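Long-range contacts in major capsid protein (Human herpesvirus 1, PDB 1NO7), which builds the hexons and pentons of the herpes simplex virus capsid shell, the present fragment being its protease-resistant upper domain: residues Leu285-Asp290 with Leu483-Leu488; Asn216-Val221 with Val357-Tyr362. All blocks are in the same frame, centred on the assembly; numbering follows the deposited sequence.

Contact 1. Residues Leu285-Asp290 with Leu483-Leu488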
loop_
_atom_site.group_PDB
_atom_site.type_symbol
_atom_site.label_atom_id
_atom_site.label_comp_id
_atom_site.label_asym_id
_atom_site.label_seq_id
_atom_site.Cartn_x
_atom_site.Cartn_y
_atom_site.Cartn_z
ATOM N N LEU A 285 2.367 1.581 2.412
ATOM C CA LEU A 285 3.142 0.398 2.817
ATOM C C LEU A 285 4.652 0.612 2.725
ATOM O O LEU A 285 5.184 0.938 1.658
ATOM C CB LEU A 285 2.720 -0.786 1.948
ATOM C CG LEU A 285 1.234 -1.126 2.144
ATOM C CD1 LEU A 285 0.758 -2.244 1.203
ATOM C CD2 LEU A 285 1.047 -1.539 3.610
ATOM N N VAL A 286 5.350 0.414 3.836
ATOM C CA VAL A 286 6.793 0.633 3.842
ATOM C C VAL A 286 7.608 -0.542 4.355
ATOM O O VAL A 286 7.586 -0.841 5.558
ATOM C CB VAL A 286 7.156 1.820 4.732
ATOM C CG1 VAL A 286 8.547 2.336 4.379
ATOM C CG2 VAL A 286 6.116 2.882 4.596
ATOM N N TRP A 287 8.358 -1.190 3.469
ATOM C CA TRP A 287 9.187 -2.317 3.890
ATOM C C TRP A 287 10.427 -1.863 4.680
ATOM O O TRP A 287 10.701 -2.378 5.764
ATOM C CB TRP A 287 9.598 -3.141 2.674
ATOM C CG TRP A 287 8.500 -4.036 2.171
ATOM C CD1 TRP A 287 8.023 -4.125 0.879
ATOM C CD2 TRP A 287 7.799 -5.036 2.924
ATOM N NE1 TRP A 287 7.073 -5.126 0.790
ATOM C CE2 TRP A 287 6.919 -5.701 2.028
ATOM C CE3 TRP A 287 7.832 -5.443 4.269
ATOM C CZ2 TRP A 287 6.081 -6.752 2.439
ATOM C CZ3 TRP A 287 6.994 -6.494 4.680
ATOM C CH2 TRP A 287 6.135 -7.133 3.764
ATOM N N ASP A 288 11.177 -0.900 4.148
ATOM C CA ASP A 288 12.355 -0.398 4.859
ATOM C C ASP A 288 11.998 0.877 5.635
ATOM O O ASP A 288 10.835 1.079 5.993
ATOM C CB ASP A 288 13.509 -0.131 3.880
ATOM C CG ASP A 288 13.105 0.760 2.725
ATOM O OD1 ASP A 288 12.586 1.869 3.001
ATOM O OD2 ASP A 288 13.320 0.365 1.557
ATOM N N CYS A 289 12.989 1.729 5.896
ATOM C CA CYS A 289 12.759 2.972 6.636
ATOM C C CYS A 289 13.292 4.208 5.924
ATOM O O CYS A 289 13.650 5.183 6.584
ATOM C CB CYS A 289 13.413 2.912 8.023
ATOM S SG CYS A 289 12.665 1.765 9.215
ATOM N N ASP A 290 13.367 4.178 4.594
ATOM C CA ASP A 290 13.872 5.346 3.869
ATOM C C ASP A 290 12.900 6.518 4.027
ATOM O O ASP A 290 13.195 7.513 4.700
ATOM C CB ASP A 290 14.061 5.045 2.369
ATOM C CG ASP A 290 15.326 4.246 2.078
ATOM O OD1 ASP A 290 15.903 4.412 0.979
ATOM O OD2 ASP A 290 15.740 3.441 2.938
ATOM N N LEU A 483 1.436 1.182 6.829
ATOM C CA LEU A 483 1.881 -0.069 7.422
ATOM C C LEU A 483 3.331 -0.349 7.071
ATOM O O LEU A 483 3.758 -0.160 5.916
ATOM C CB LEU A 483 1.003 -1.218 6.952
ATOM C CG LEU A 483 -0.410 -1.024 7.486
ATOM C CD1 LEU A 483 -1.288 -2.186 7.066
ATOM C CD2 LEU A 483 -0.356 -0.876 9.011
ATOM N N HIS A 484 4.083 -0.782 8.080
ATOM C CA HIS A 484 5.488 -1.103 7.906
ATOM C C HIS A 484 5.579 -2.379 7.085
ATOM O O HIS A 484 5.698 -2.347 5.861
ATOM C CB HIS A 484 6.147 -1.313 9.261
ATOM C CG HIS A 484 7.617 -1.543 9.171
ATOM N ND1 HIS A 484 8.448 -0.738 8.422
ATOM C CD2 HIS A 484 8.413 -2.468 9.756
ATOM C CE1 HIS A 484 9.694 -1.153 8.552
ATOM N NE2 HIS A 484 9.701 -2.201 9.358
ATOM N N ALA A 485 5.510 -3.518 7.750
ATOM C CA ALA A 485 5.572 -4.764 7.013
ATOM C C ALA A 485 4.151 -5.168 6.646
ATOM O O ALA A 485 3.534 -5.978 7.338
ATOM C CB ALA A 485 6.215 -5.837 7.867
ATOM N N GLY A 486 3.613 -4.610 5.571
ATOM C CA GLY A 486 2.258 -4.988 5.199
ATOM C C GLY A 486 2.152 -5.220 3.706
ATOM O O GLY A 486 3.075 -4.861 2.959
ATOM N N ILE A 487 1.065 -5.830 3.246
ATOM C CA ILE A 487 0.927 -6.033 1.808
ATOM C C ILE A 487 -0.485 -5.718 1.339
ATOM O O ILE A 487 -1.438 -5.718 2.134
ATOM C CB ILE A 487 1.326 -7.485 1.369
ATOM C CG1 ILE A 487 0.203 -8.502 1.645
ATOM C CG2 ILE A 487 2.610 -7.880 2.064
ATOM C CD1 ILE A 487 0.085 -8.951 3.063
ATOM N N LEU A 488 -0.634 -5.462 0.047
ATOM C CA LEU A 488 -1.950 -5.122 -0.468
ATOM C C LEU A 488 -2.764 -6.287 -1.045
ATOM O O LEU A 488 -2.461 -6.775 -2.134
ATOM C CB LEU A 488 -1.801 -4.013 -1.525
ATOM C CG LEU A 488 -3.061 -3.653 -2.318
ATOM C CD1 LEU A 488 -4.180 -3.246 -1.343
ATOM C CD2 LEU A 488 -2.729 -2.537 -3.311
#
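Leu285 and Leu483 lie side by side and point the same way, with Leu285 CD2 3.4 Å from Leu483 CB. The other Leu285 methyl, CD1, comes within 3.7 Å of Leu488 N. Apolar contact continues at Trp287: its CB points away from 483-488, yet the indole's six-membered ring comes back against the inverse gamma turn at Ala485. Trp287 CZ3 lies 3.3 Å from Ala485 CB, and Trp287 CZ2 3.7 Å from Ile487 CG2. Gly486 O sits above one face of the indole, toward its rim.

The polar part is mainly backbone. Leu285 and Leu483 form a single beta bridge: a nearly straight hydrogen bond (165°) runs from Val286 N to Leu483 O at 2.7 Å, and Leu483 also bonds to the Pro284 backbone; Leu285 CA adds a CA–H...O contact to the same oxygen. His484 has CG anti to the backbone N (chi1 -176°), and its ring carries CE1 to 3.2 Å from Trp287 O, while Asp288 O lies in plane at the ring edge. An Asx turn, Asp290 N to Asp288 OD1, leads into helix 290-296.

Leu285 and Leu488 rest on helix 353-371, His484 packs on strand 332-334, and Ile487 pairs with Ala378 in strand 376-380.

Contact 2. Residues Asn216-Val221 with Val357-Tyr362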
loop_
_atom_site.group_PDB
_atom_site.type_symbol
_atom_site.label_atom_id
_atom_site.label_comp_id
_atom_site.label_asym_id
_atom_site.label_seq_id
_atom_site.Cartn_x
_atom_site.Cartn_y
_atom_site.Cartn_z
ATOM N N ASN A 216 1.012 -6.362 -7.103
ATOM C CA ASN A 216 0.537 -5.800 -5.842
ATOM C C ASN A 216 1.678 -5.268 -4.945
ATOM O O ASN A 216 1.448 -4.855 -3.796
ATOM C CB ASN A 216 -0.318 -6.842 -5.086
ATOM C CG ASN A 216 0.504 -7.727 -4.159
ATOM O OD1 ASN A 216 1.313 -8.556 -4.606
ATOM N ND2 ASN A 216 0.303 -7.550 -2.852
ATOM N N ASP A 217 2.900 -5.268 -5.474
ATOM C CA ASP A 217 4.064 -4.788 -4.722
ATOM C C ASP A 217 5.075 -4.113 -5.658
ATOM O O ASP A 217 5.686 -4.774 -6.517
ATOM C CB ASP A 217 4.751 -5.950 -4.002
ATOM C CG ASP A 217 5.920 -5.495 -3.138
ATOM O OD1 ASP A 217 6.793 -4.747 -3.652
ATOM O OD2 ASP A 217 5.971 -5.894 -1.946
ATOM N N TYR A 218 5.299 -2.814 -5.475
ATOM C CA TYR A 218 6.219 -2.118 -6.361
ATOM C C TYR A 218 7.646 -2.632 -6.280
ATOM O O TYR A 218 8.277 -2.888 -7.312
ATOM C CB TYR A 218 6.219 -0.603 -6.109
ATOM C CG TYR A 218 6.698 0.150 -7.335
ATOM C CD1 TYR A 218 6.019 0.014 -8.550
ATOM C CD2 TYR A 218 7.875 0.906 -7.317
ATOM C CE1 TYR A 218 6.495 0.594 -9.720
ATOM C CE2 TYR A 218 8.366 1.496 -8.490
ATOM C CZ TYR A 218 7.669 1.327 -9.691
ATOM O OH TYR A 218 8.160 1.833 -10.881
ATOM N N SER A 219 8.158 -2.769 -5.060
ATOM C CA SER A 219 9.516 -3.250 -4.864
ATOM C C SER A 219 9.800 -4.454 -5.760
ATOM O O SER A 219 10.819 -4.490 -6.459
ATOM C CB SER A 219 9.735 -3.624 -3.402
ATOM O OG SER A 219 9.837 -2.464 -2.593
ATOM N N LEU A 220 8.905 -5.438 -5.746
ATOM C CA LEU A 220 9.110 -6.604 -6.595
ATOM C C LEU A 220 9.053 -6.132 -8.037
ATOM O O LEU A 220 10.050 -6.212 -8.755
ATOM C CB LEU A 220 8.041 -7.672 -6.364
ATOM C CG LEU A 220 7.771 -8.050 -4.895
ATOM C CD1 LEU A 220 7.059 -9.412 -4.905
ATOM C CD2 LEU A 220 9.056 -8.107 -4.047
ATOM N N VAL A 221 7.897 -5.632 -8.461
ATOM C CA VAL A 221 7.766 -5.146 -9.826
ATOM C C VAL A 221 9.030 -4.377 -10.226
ATOM O O VAL A 221 9.512 -4.490 -11.362
ATOM C CB VAL A 221 6.549 -4.216 -9.972
ATOM C CG1 VAL A 221 6.558 -3.570 -11.356
ATOM C CG2 VAL A 221 5.249 -5.022 -9.772
ATOM N N VAL A 357 9.245 7.815 -3.733
ATOM C CA VAL A 357 8.272 8.550 -4.540
ATOM C C VAL A 357 7.487 7.573 -5.403
ATOM O O VAL A 357 6.288 7.342 -5.168
ATOM C CB VAL A 357 8.950 9.574 -5.487
ATOM C CG1 VAL A 357 7.950 10.066 -6.532
ATOM C CG2 VAL A 357 9.472 10.749 -4.681
ATOM N N HIS A 358 8.173 7.004 -6.396
ATOM C CA HIS A 358 7.541 6.065 -7.310
ATOM C C HIS A 358 6.635 5.105 -6.576
ATOM O O HIS A 358 5.607 4.683 -7.114
ATOM C CB HIS A 358 8.580 5.273 -8.079
ATOM C CG HIS A 358 9.491 6.128 -8.883
ATOM N ND1 HIS A 358 10.588 6.758 -8.336
ATOM C CD2 HIS A 358 9.439 6.510 -10.181
ATOM C CE1 HIS A 358 11.173 7.495 -9.265
ATOM N NE2 HIS A 358 10.495 7.363 -10.393
ATOM N N HIS A 359 7.013 4.747 -5.353
ATOM C CA HIS A 359 6.173 3.840 -4.589
ATOM C C HIS A 359 4.835 4.528 -4.326
ATOM O O HIS A 359 3.761 3.983 -4.639
ATOM C CB HIS A 359 6.867 3.447 -3.285
ATOM C CG HIS A 359 7.793 2.280 -3.438
ATOM N ND1 HIS A 359 8.695 2.181 -4.476
ATOM C CD2 HIS A 359 7.939 1.151 -2.702
ATOM C CE1 HIS A 359 9.355 1.041 -4.376
ATOM N NE2 HIS A 359 8.915 0.398 -3.309
ATOM N N LYS A 360 4.910 5.736 -3.766
ATOM C CA LYS A 360 3.714 6.509 -3.480
ATOM C C LYS A 360 2.916 6.671 -4.760
ATOM O O LYS A 360 1.701 6.494 -4.766
ATOM C CB LYS A 360 4.098 7.863 -2.912
ATOM C CG LYS A 360 4.687 7.747 -1.533
ATOM C CD LYS A 360 5.395 9.021 -1.113
ATOM C CE LYS A 360 4.469 10.224 -1.170
ATOM N NZ LYS A 360 5.233 11.448 -0.783
ATOM N N ILE A 361 3.602 6.985 -5.852
ATOM C CA ILE A 361 2.909 7.145 -7.130
ATOM C C ILE A 361 2.135 5.871 -7.462
ATOM O O ILE A 361 0.956 5.916 -7.848
ATOM C CB ILE A 361 3.871 7.381 -8.289
ATOM C CG1 ILE A 361 4.655 8.680 -8.046
ATOM C CG2 ILE A 361 3.086 7.364 -9.600
ATOM C CD1 ILE A 361 5.412 9.235 -9.282
ATOM N N TYR A 362 2.810 4.738 -7.302
ATOM C CA TYR A 362 2.231 3.436 -7.590
ATOM C C TYR A 362 1.025 3.124 -6.702
ATOM O O TYR A 362 -0.064 2.813 -7.203
ATOM C CB TYR A 362 3.293 2.350 -7.389
ATOM C CG TYR A 362 2.899 1.029 -7.991
ATOM C CD1 TYR A 362 3.017 0.812 -9.367
ATOM C CD2 TYR A 362 2.331 0.022 -7.207
ATOM C CE1 TYR A 362 2.574 -0.382 -9.954
ATOM C CE2 TYR A 362 1.882 -1.170 -7.782
ATOM C CZ TYR A 362 2.005 -1.361 -9.155
ATOM O OH TYR A 362 1.534 -2.513 -9.737
#
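Tyr218 and Tyr362 both carry CG anti to the backbone N (chi1 -157° and -165°), which turns each CG toward the other helix, and with His359 the rings form an aromatic cluster between helices 218-226 and 353-371. The site illustrates how one ring serves two neighbours differently. The edge of Tyr218 points at the face of the His359 imidazole in an offset edge-to-face contact: the planes stand at 83°, and Tyr218 CD2 lies 3.3 Å from His359 CE1, in the tyrosine plane. Tyr218 CB adds a CH-pi contact, 3.9 Å from the imidazole centre and almost straight above it. Toward Tyr362 the rings meet obliquely, with Tyr218 CD1 over one face of the Tyr362 ring, toward its rim. His358 contributes its CB, 3.8 Å from Tyr218 CE2.

The start of helix 218-226 is fixed by its N-cap, Asp217, whose OD1 accepts from Leu220 N, met from above the carboxylate plane. Helix 234-256 also packs on the cluster, Val244 against Tyr218 and Leu243 against Tyr362, and Tyr362 OH is bonded to Val215 O. Across the contact, Ser219 OG lies in the imidazole plane and shares a hydrogen bond with His359 NE2 at 3.1 Å.

Overall arrangement
Both contacts are buried close to the middle of the chain, their centres about 11 Å apart, and helix 353-371 serves both: it supplies one side of contact 2 and packs against Leu285 and Leu488 of contact 1. Their chemistry follows their setting. Contact 1 joins a loop to a turn and a short strand, so backbone groups do much of the work, whereas contact 2 joins two helices and relies on side chains, chiefly aromatic ones. They are tied directly by two probable hydrogen bonds, Trp287 NE1 to Asp217 OD2 and Asn216 ND2 to Leu488 O. The segments alternate along the sequence, so four distant parts of the chain come together here.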